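Local coordinates for protein inosine-uridine preferring nucleoside hydrolase (Gardnerella vaginalis 315-A, PDB 6BA1) that belongs to the nucleoside hydrolase family and binds a calcium ion within an alpha/beta fold built around a mostly parallel central sheet, at residues 72-77 / 177-182; 196-201 / 298-303; 244-249 / 304-309. All blocks are in the same frame, centred on the assembly; numbering follows the deposited sequence.

Contact 1 (72-77 / 177-182); sequences ASTKDS and DPDAAD
Ala72 and Asp177 bring the two backbones together, CA to CA 5.4 Å, where a type I beta turn from Ala72 to Lys75 meets the start of helix 178-187. Lys75 N donates to Ala72 O at 3.0 Å and closes the turn; the N-H of Ser73, its second residue, is bound by Asp177. Ser73 N lies 2.7 Å from Asp177 OD2, with an angle of 152° at the hydrogen, and approaches from above the carboxylate plane, about 45° out of it. Asp177 can reach this amide because its CG stands anti to the backbone N (chi1 -163°), carrying the carboxylate toward the turn. Asp177 is also the N-cap residue, and its OD1 makes the capping bond, accepting from Ala180 N at 3.2 Å, again from well above the plane. One aspartate thus joins a loop and a helix start, a role its short, two-oxygen side chain suits; Thr134 OG1 also hydrogen-bonds OD2, and the positive end of the helix dipole would probably favour the charged form. In the alpha/beta fold of this family the contact fastens the loop after strand 64-67 to the helix that leads into strand 191-194. Small residues let the backbones come close: Ala72 CB is 3.7 Å from Asp177 OD2, and Ser73 CB is 4.4 Å from Ala180 CB. Tyr39 touches both Ala72 and Asp177. Farther out, Thr74 and Asp179 cross at about a right angle, with Thr74 CG2 3.9 Å from Asp179 CG. Thr74 OG1 sits 3.5 Å from Asp179 OD1, a looser approach; Asp179 OD1 has its salt bridge with Arg277, while the threonine methyl rests against the carboxylate group of Asp179.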
loop_
_atom_site.group_PDB
_atom_site.type_symbol
_atom_site.label_atom_id
_atom_site.label_comp_id
_atom_site.label_asym_id
_atom_site.label_seq_id
_atom_site.Cartn_x
_atom_site.Cartn_y
_atom_site.Cartn_z
ATOM N N ALA A 72 1.782 24.287 -11.606
ATOM C CA ALA A 72 1.163 23.576 -10.484
ATOM C C ALA A 72 0.358 24.472 -9.541
ATOM O O ALA A 72 0.643 25.664 -9.410
ATOM C CB ALA A 72 2.215 22.814 -9.698
ATOM N N SER A 73 -0.663 23.874 -8.916
ATOM C CA SER A 73 -1.424 24.438 -7.792
ATOM C C SER A 73 -0.635 25.424 -6.916
ATOM O O SER A 73 -1.112 26.529 -6.649
ATOM C CB SER A 73 -1.947 23.283 -6.918
ATOM O OG SER A 73 -2.645 23.715 -5.756
ATOM N N THR A 74 0.563 25.013 -6.492
ATOM C CA THR A 74 1.388 25.772 -5.543
ATOM C C THR A 74 2.750 26.228 -6.112
ATOM O O THR A 74 3.691 26.456 -5.351
ATOM C CB THR A 74 1.625 24.944 -4.259
ATOM O OG1 THR A 74 2.287 23.726 -4.595
ATOM C CG2 THR A 74 0.304 24.618 -3.570
ATOM N N LYS A 75 2.848 26.367 -7.432
ATOM C CA LYS A 75 4.063 26.884 -8.086
ATOM C C LYS A 75 3.719 28.068 -9.003
ATOM O O LYS A 75 2.573 28.225 -9.425
ATOM C CB LYS A 75 4.771 25.774 -8.873
ATOM C CG LYS A 75 5.318 24.647 -8.016
ATOM C CD LYS A 75 6.244 23.744 -8.811
ATOM C CE LYS A 75 6.405 22.394 -8.127
ATOM N NZ LYS A 75 7.385 21.536 -8.837
ATOM N N ASP A 76 4.708 28.891 -9.287
ATOM C CA ASP A 76 4.563 30.077 -10.148
ATOM C C ASP A 76 4.717 29.710 -11.625
ATOM O O ASP A 76 3.983 30.226 -12.476
ATOM C CB ASP A 76 5.589 31.169 -9.822
ATOM C CG ASP A 76 5.644 31.596 -8.371
ATOM O OD1 ASP A 76 4.865 31.033 -7.528
ATOM O OD2 ASP A 76 6.561 32.314 -8.060
ATOM N N SER A 77 5.683 28.832 -11.930
ATOM C CA SER A 77 6.057 28.476 -13.291
ATOM C C SER A 77 6.146 26.960 -13.492
ATOM O O SER A 77 5.785 26.180 -12.603
ATOM C CB SER A 77 7.405 29.128 -13.635
ATOM O OG SER A 77 8.502 28.391 -13.115
ATOM N N ASP A 177 2.253 17.839 -9.292
ATOM C CA ASP A 177 1.349 18.570 -8.408
ATOM C C ASP A 177 0.716 17.616 -7.381
ATOM O O ASP A 177 -0.333 17.007 -7.644
ATOM C CB ASP A 177 0.271 19.299 -9.210
ATOM C CG ASP A 177 -0.435 20.382 -8.399
ATOM O OD1 ASP A 177 -0.324 20.414 -7.146
ATOM O OD2 ASP A 177 -1.111 21.214 -9.036
ATOM N N PRO A 178 1.375 17.465 -6.218
ATOM C CA PRO A 178 0.848 16.654 -5.132
ATOM C C PRO A 178 -0.390 17.253 -4.471
ATOM O O PRO A 178 -1.329 16.525 -4.150
ATOM C CB PRO A 178 2.003 16.620 -4.123
ATOM C CG PRO A 178 3.218 16.971 -4.899
ATOM C CD PRO A 178 2.728 17.961 -5.902
ATOM N N ASP A 179 -0.382 18.570 -4.271
ATOM C CA ASP A 179 -1.441 19.235 -3.512
ATOM C C ASP A 179 -2.780 19.101 -4.213
ATOM O O ASP A 179 -3.810 18.918 -3.568
ATOM C CB ASP A 179 -1.102 20.707 -3.284
ATOM C CG ASP A 179 0.224 20.890 -2.575
ATOM O OD1 ASP A 179 1.265 20.647 -3.219
ATOM O OD2 ASP A 179 0.226 21.259 -1.383
ATOM N N ALA A 180 -2.744 19.179 -5.542
ATOM C CA ALA A 180 -3.913 18.953 -6.389
ATOM C C ALA A 180 -4.425 17.525 -6.262
ATOM O O ALA A 180 -5.618 17.295 -6.044
ATOM C CB ALA A 180 -3.572 19.256 -7.834
ATOM N N ALA A 181 -3.509 16.575 -6.407
ATOM C CA ALA A 181 -3.827 15.155 -6.255
ATOM C C ALA A 181 -4.473 14.854 -4.899
ATOM O O ALA A 181 -5.425 14.076 -4.828
ATOM C CB ALA A 181 -2.579 14.305 -6.446
ATOM N N ASP A 182 -3.963 15.484 -3.837
ATOM C CA ASP A 182 -4.553 15.348 -2.503
ATOM C C ASP A 182 -6.007 15.808 -2.509
ATOM O O ASP A 182 -6.897 15.088 -2.040
ATOM C CB ASP A 182 -3.751 16.141 -1.457
ATOM C CG ASP A 182 -4.185 15.841 -0.013
ATOM O OD1 ASP A 182 -4.562 14.692 0.300
ATOM O OD2 ASP A 182 -4.140 16.766 0.821
#

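Contact 2 (196-201 / 298-303); sequences LDVTLQ and VGVDVP
Val198 of helix 196-199 packs on Val298, Gly299 and Val300 at the end of strand 295-300, part of the central sheet of this alpha/beta fold. The strand carries a classic beta bulge here, Val298 and Gly299 both facing Thr262 of the neighbouring antiparallel strand. The close-packed part centres on the two branches of Val198: Val198 CG2 rests 3.4 Å from Val298 C, and Val198 CG1 meets Val300 CB at 3.7 Å. A branched valine suits position 198, since one methyl lies on the Val298 backbone while the other meets the Val300 side chain, and Val261 and Leu250 also touch Val198. Toward the partly exposed side the fit relies on Gln201, whose chain runs extended beyond CG and slides past Val300 in the opposite direction. Gln201 CB lies 3.8 Å from Val302 CG2, at the start of helix 302-319, and the second subunit adds packing through its Asn288 on Gln201. Val300 CG1 lies over the flat side of the Gln201 amide, 3.8 Å from OE1. The amide nitrogen is held within segment 196-201: Gln201 NE2 donates to Asp197 O at 2.9 Å, in the carbonyl plane and only 4° out of its own amide plane.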
loop_
_atom_site.group_PDB
_atom_site.type_symbol
_atom_site.label_atom_id
_atom_site.label_comp_id
_atom_site.label_asym_id
_atom_site.label_seq_id
_atom_site.Cartn_x
_atom_site.Cartn_y
_atom_site.Cartn_z
ATOM N N LEU A 196 1.490 2.685 -10.535
ATOM C CA LEU A 196 2.621 1.883 -10.999
ATOM C C LEU A 196 2.481 0.413 -10.626
ATOM O O LEU A 196 2.831 -0.458 -11.422
ATOM C CB LEU A 196 3.939 2.418 -10.420
ATOM C CG LEU A 196 4.340 3.842 -10.795
ATOM C CD1 LEU A 196 5.712 4.146 -10.197
ATOM C CD2 LEU A 196 4.320 4.061 -12.338
ATOM N N ASP A 197 1.969 0.157 -9.414
ATOM C CA ASP A 197 1.645 -1.206 -8.951
ATOM C C ASP A 197 0.887 -2.079 -9.966
ATOM O O ASP A 197 0.974 -3.309 -9.911
ATOM C CB ASP A 197 0.922 -1.221 -7.579
ATOM C CG ASP A 197 0.096 0.034 -7.312
ATOM O OD1 ASP A 197 0.239 0.585 -6.195
ATOM O OD2 ASP A 197 -0.671 0.471 -8.201
ATOM N N VAL A 198 0.156 -1.441 -10.871
ATOM C CA VAL A 198 -0.493 -2.124 -11.987
ATOM C C VAL A 198 0.163 -1.823 -13.355
ATOM O O VAL A 198 0.311 -2.741 -14.169
ATOM C CB VAL A 198 -2.023 -1.844 -11.939
ATOM C CG1 VAL A 198 -2.682 -1.898 -13.301
ATOM C CG2 VAL A 198 -2.693 -2.819 -10.979
ATOM N N THR A 199 0.571 -0.575 -13.616
ATOM C CA THR A 199 1.088 -0.199 -14.951
ATOM C C THR A 199 2.473 -0.771 -15.284
ATOM O O THR A 199 2.790 -0.970 -16.470
ATOM C CB THR A 199 1.125 1.325 -15.195
ATOM O OG1 THR A 199 2.056 1.956 -14.311
ATOM C CG2 THR A 199 -0.260 1.950 -15.037
ATOM N N LEU A 200 3.285 -1.031 -14.257
ATOM C CA LEU A 200 4.597 -1.637 -14.462
ATOM C C LEU A 200 4.535 -3.137 -14.790
ATOM O O LEU A 200 5.546 -3.716 -15.189
ATOM C CB LEU A 200 5.501 -1.400 -13.250
ATOM C CG LEU A 200 5.932 0.055 -13.028
ATOM C CD1 LEU A 200 6.676 0.203 -11.717
ATOM C CD2 LEU A 200 6.788 0.569 -14.177
ATOM N N GLN A 201 3.362 -3.756 -14.598
ATOM C CA GLN A 201 3.101 -5.106 -15.112
ATOM C C GLN A 201 2.826 -5.126 -16.632
ATOM O O GLN A 201 3.033 -6.146 -17.284
ATOM C CB GLN A 201 1.948 -5.774 -14.340
ATOM C CG GLN A 201 2.244 -6.037 -12.867
ATOM C CD GLN A 201 1.061 -6.630 -12.119
ATOM O OE1 GLN A 201 0.596 -7.717 -12.449
ATOM N NE2 GLN A 201 0.566 -5.923 -11.107
ATOM N N VAL A 298 -4.524 -2.904 -7.916
ATOM C CA VAL A 298 -3.406 -3.726 -7.435
ATOM C C VAL A 298 -3.090 -4.925 -8.333
ATOM O O VAL A 298 -1.918 -5.299 -8.471
ATOM C CB VAL A 298 -3.655 -4.228 -6.001
ATOM C CG1 VAL A 298 -2.349 -4.724 -5.395
ATOM C CG2 VAL A 298 -4.265 -3.125 -5.132
ATOM N N GLY A 299 -4.121 -5.542 -8.914
ATOM C CA GLY A 299 -3.964 -6.611 -9.907
ATOM C C GLY A 299 -4.496 -6.198 -11.261
ATOM O O GLY A 299 -5.310 -5.280 -11.350
ATOM N N VAL A 300 -4.052 -6.887 -12.308
ATOM C CA VAL A 300 -4.419 -6.548 -13.686
ATOM C C VAL A 300 -4.284 -7.756 -14.626
ATOM O O VAL A 300 -3.372 -8.569 -14.478
ATOM C CB VAL A 300 -3.579 -5.347 -14.202
ATOM C CG1 VAL A 300 -2.079 -5.597 -14.047
ATOM C CG2 VAL A 300 -3.918 -5.005 -15.651
ATOM N N ASP A 301 -5.210 -7.862 -15.575
ATOM C CA ASP A 301 -5.219 -8.924 -16.585
ATOM C C ASP A 301 -4.354 -8.469 -17.768
ATOM O O ASP A 301 -4.871 -7.976 -18.768
ATOM C CB ASP A 301 -6.677 -9.206 -17.002
ATOM C CG ASP A 301 -6.843 -10.462 -17.832
ATOM O OD1 ASP A 301 -5.855 -10.948 -18.438
ATOM O OD2 ASP A 301 -7.987 -10.965 -17.881
ATOM N N VAL A 302 -3.040 -8.647 -17.650
ATOM C CA VAL A 302 -2.073 -8.060 -18.604
ATOM C C VAL A 302 -2.220 -8.581 -20.039
ATOM O O VAL A 302 -2.197 -7.787 -20.979
ATOM C CB VAL A 302 -0.600 -8.219 -18.126
ATOM C CG1 VAL A 302 0.392 -7.716 -19.180
ATOM C CG2 VAL A 302 -0.387 -7.490 -16.808
ATOM N N PRO A 303 -2.357 -9.913 -20.221
ATOM C CA PRO A 303 -2.495 -10.443 -21.587
ATOM C C PRO A 303 -3.797 -10.055 -22.296
ATOM O O PRO A 303 -3.799 -9.904 -23.521
ATOM C CB PRO A 303 -2.429 -11.959 -21.387
ATOM C CG PRO A 303 -1.801 -12.145 -20.054
ATOM C CD PRO A 303 -2.322 -11.011 -19.237
#

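Contact 3 (244-249 / 304-309); sequences CGLHDP and RFLNEF. With CA (calcium ion), chain S.
Leu246 CD1 lies over the centre of the Phe309 ring, 4.3 Å from its centroid and 2° off the ring normal, a CH-pi contact. Its other methyl, CD2, reaches the rim of the same ring, 3.9 Å from Phe309 CZ. Leu246 CG is anti to the carbonyl carbon; CD1 beyond it is shared by two phenylalanines, while CD2 adds to Phe309 and CB to Phe305. Phe305 lies one turn earlier: Leu246 CB sits at its edge, in the ring plane, and Leu246 CD1 comes obliquely to Phe305 CE1 at 3.6 Å. Both phenylalanines hold CG anti to the backbone N (chi1 165° for Phe305 and 178° for Phe309), extending their rings from one side of the helix toward segment 244-249. Pro249 completes the apolar surface with its compact ring, placing CB at the edge of both rings, 3.7 Å from Phe309 CE2. In the chain between Leu246 and Pro249, Asp248 leaves this cluster and binds calcium through OD2 at 2.5 Å, alongside Asp12, Asp17 and Thr130. Helix 15-25 borders the cluster through Leu19 and Tyr23, and the contact joins the loop leading into helix 247-256, and its first residues, to helix 302-319.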
loop_
_atom_site.group_PDB
_atom_site.type_symbol
_atom_site.label_atom_id
_atom_site.label_comp_id
_atom_site.label_asym_id
_atom_site.label_seq_id
_atom_site.Cartn_x
_atom_site.Cartn_y
_atom_site.Cartn_z
ATOM N N CYS A 244 8.550 -1.027 -23.225
ATOM C CA CYS A 244 8.014 0.172 -22.548
ATOM C C CYS A 244 6.732 -0.127 -21.779
ATOM O O CYS A 244 6.010 -1.073 -22.087
ATOM C CB CYS A 244 7.732 1.273 -23.570
ATOM S SG CYS A 244 6.348 0.968 -24.680
ATOM N N GLY A 245 6.444 0.697 -20.784
ATOM C CA GLY A 245 5.233 0.588 -19.979
ATOM C C GLY A 245 4.029 1.171 -20.705
ATOM O O GLY A 245 4.156 2.146 -21.452
ATOM N N LEU A 246 2.863 0.566 -20.482
ATOM C CA LEU A 246 1.605 1.064 -21.020
ATOM C C LEU A 246 0.823 1.723 -19.900
ATOM O O LEU A 246 -0.186 1.196 -19.423
ATOM C CB LEU A 246 0.809 -0.080 -21.651
ATOM C CG LEU A 246 1.502 -0.808 -22.801
ATOM C CD1 LEU A 246 0.640 -1.969 -23.281
ATOM C CD2 LEU A 246 1.837 0.167 -23.933
ATOM N N HIS A 247 1.279 2.903 -19.509
ATOM C CA HIS A 247 0.788 3.556 -18.296
ATOM C C HIS A 247 -0.587 4.195 -18.528
ATOM O O HIS A 247 -1.593 3.737 -17.989
ATOM C CB HIS A 247 1.789 4.608 -17.794
ATOM C CG HIS A 247 3.155 4.071 -17.509
ATOM N ND1 HIS A 247 3.624 3.890 -16.224
ATOM C CD2 HIS A 247 4.167 3.702 -18.353
ATOM C CE1 HIS A 247 4.860 3.414 -16.270
ATOM N NE2 HIS A 247 5.206 3.279 -17.547
ATOM N N ASP A 248 -0.611 5.225 -19.368
ATOM C CA ASP A 248 -1.795 6.056 -19.566
ATOM C C ASP A 248 -2.947 5.331 -20.304
ATOM O O ASP A 248 -4.110 5.547 -19.967
ATOM C CB ASP A 248 -1.422 7.369 -20.281
ATOM C CG ASP A 248 -0.340 8.173 -19.518
ATOM O OD1 ASP A 248 0.516 7.572 -18.808
ATOM O OD2 ASP A 248 -0.314 9.416 -19.638
ATOM N N PRO A 249 -2.634 4.456 -21.285
ATOM C CA PRO A 249 -3.693 3.698 -21.958
ATOM C C PRO A 249 -4.523 2.830 -21.032
ATOM O O PRO A 249 -5.731 2.703 -21.224
ATOM C CB PRO A 249 -2.930 2.787 -22.923
ATOM C CG PRO A 249 -1.669 3.496 -23.177
ATOM C CD PRO A 249 -1.316 4.158 -21.875
ATOM N N ARG A 304 -4.884 -9.912 -21.536
ATOM C CA ARG A 304 -6.167 -9.461 -22.087
ATOM C C ARG A 304 -6.133 -7.974 -22.411
ATOM O O ARG A 304 -6.643 -7.560 -23.446
ATOM C CB ARG A 304 -7.319 -9.756 -21.123
ATOM C CG ARG A 304 -8.684 -9.737 -21.794
ATOM C CD ARG A 304 -9.791 -10.013 -20.799
ATOM N NE ARG A 304 -10.249 -8.812 -20.100
ATOM C CZ ARG A 304 -11.066 -8.818 -19.044
ATOM N NH1 ARG A 304 -11.527 -9.959 -18.535
ATOM N NH2 ARG A 304 -11.424 -7.676 -18.472
ATOM N N PHE A 305 -5.548 -7.179 -21.520
ATOM C CA PHE A 305 -5.325 -5.751 -21.779
ATOM C C PHE A 305 -4.457 -5.536 -23.018
ATOM O O PHE A 305 -4.791 -4.716 -23.860
ATOM C CB PHE A 305 -4.689 -5.057 -20.572
ATOM C CG PHE A 305 -4.107 -3.710 -20.890
ATOM C CD1 PHE A 305 -2.729 -3.497 -20.842
ATOM C CD2 PHE A 305 -4.930 -2.662 -21.271
ATOM C CE1 PHE A 305 -2.193 -2.260 -21.134
ATOM C CE2 PHE A 305 -4.410 -1.422 -21.579
ATOM C CZ PHE A 305 -3.039 -1.216 -21.518
ATOM N N LEU A 306 -3.353 -6.271 -23.121
ATOM C CA LEU A 306 -2.467 -6.188 -24.284
ATOM C C LEU A 306 -3.181 -6.562 -25.593
ATOM O O LEU A 306 -2.910 -5.968 -26.632
ATOM C CB LEU A 306 -1.219 -7.063 -24.082
ATOM C CG LEU A 306 -0.142 -7.064 -25.184
ATOM C CD1 LEU A 306 0.383 -5.656 -25.427
ATOM C CD2 LEU A 306 0.995 -8.013 -24.855
ATOM N N ASN A 307 -4.089 -7.536 -25.535
ATOM C CA ASN A 307 -4.907 -7.918 -26.697
ATOM C C ASN A 307 -5.965 -6.858 -27.031
ATOM O O ASN A 307 -6.165 -6.520 -28.196
ATOM C CB ASN A 307 -5.585 -9.271 -26.454
ATOM C CG ASN A 307 -6.422 -9.720 -27.633
ATOM O OD1 ASN A 307 -5.925 -9.838 -28.749
ATOM N ND2 ASN A 307 -7.702 -9.966 -27.390
ATOM N N GLU A 308 -6.647 -6.358 -26.004
ATOM C CA GLU A 308 -7.635 -5.274 -26.146
ATOM C C GLU A 308 -6.982 -4.022 -26.744
ATOM O O GLU A 308 -7.536 -3.393 -27.640
ATOM C CB GLU A 308 -8.263 -4.938 -24.778
ATOM C CG GLU A 308 -9.735 -4.569 -24.809
ATOM C CD GLU A 308 -10.655 -5.761 -25.052
ATOM O OE1 GLU A 308 -10.389 -6.854 -24.528
ATOM O OE2 GLU A 308 -11.663 -5.604 -25.763
ATOM N N PHE A 309 -5.799 -3.691 -26.230
ATOM C CA PHE A 309 -4.971 -2.559 -26.679
ATOM C C PHE A 309 -4.628 -2.631 -28.164
ATOM O O PHE A 309 -4.869 -1.677 -28.902
ATOM C CB PHE A 309 -3.691 -2.529 -25.829
ATOM C CG PHE A 309 -2.714 -1.448 -26.184
ATOM C CD1 PHE A 309 -1.697 -1.685 -27.104
ATOM C CD2 PHE A 309 -2.761 -0.218 -25.542
ATOM C CE1 PHE A 309 -0.772 -0.701 -27.412
ATOM C CE2 PHE A 309 -1.840 0.776 -25.846
ATOM C CZ PHE A 309 -0.840 0.533 -26.779
HETATM CA CA CA S . 1.358 11.155 -18.909
#

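Overall arrangement
From the N terminus, contact 1 closes first, joining the loop after strand 64-67 to helix 178-187 across 99 intervening residues, before contact 2 opens. Contacts 2 and 3 then cross: 196-201 opens contact 2, 244-249 opens contact 3, and 298-303 and 304-309 close them in the same order. Both use helix 302-319, so the last strand and final helix tie back to helices 196-199 and 247-256. Their centres are 9 Å apart, and they touch where Thr199 OG1 lies 3.1 Å from His247 ND1. Contact 1 stands apart, its centre 28 Å from that of contact 3, on the opposite side of the chain's centre.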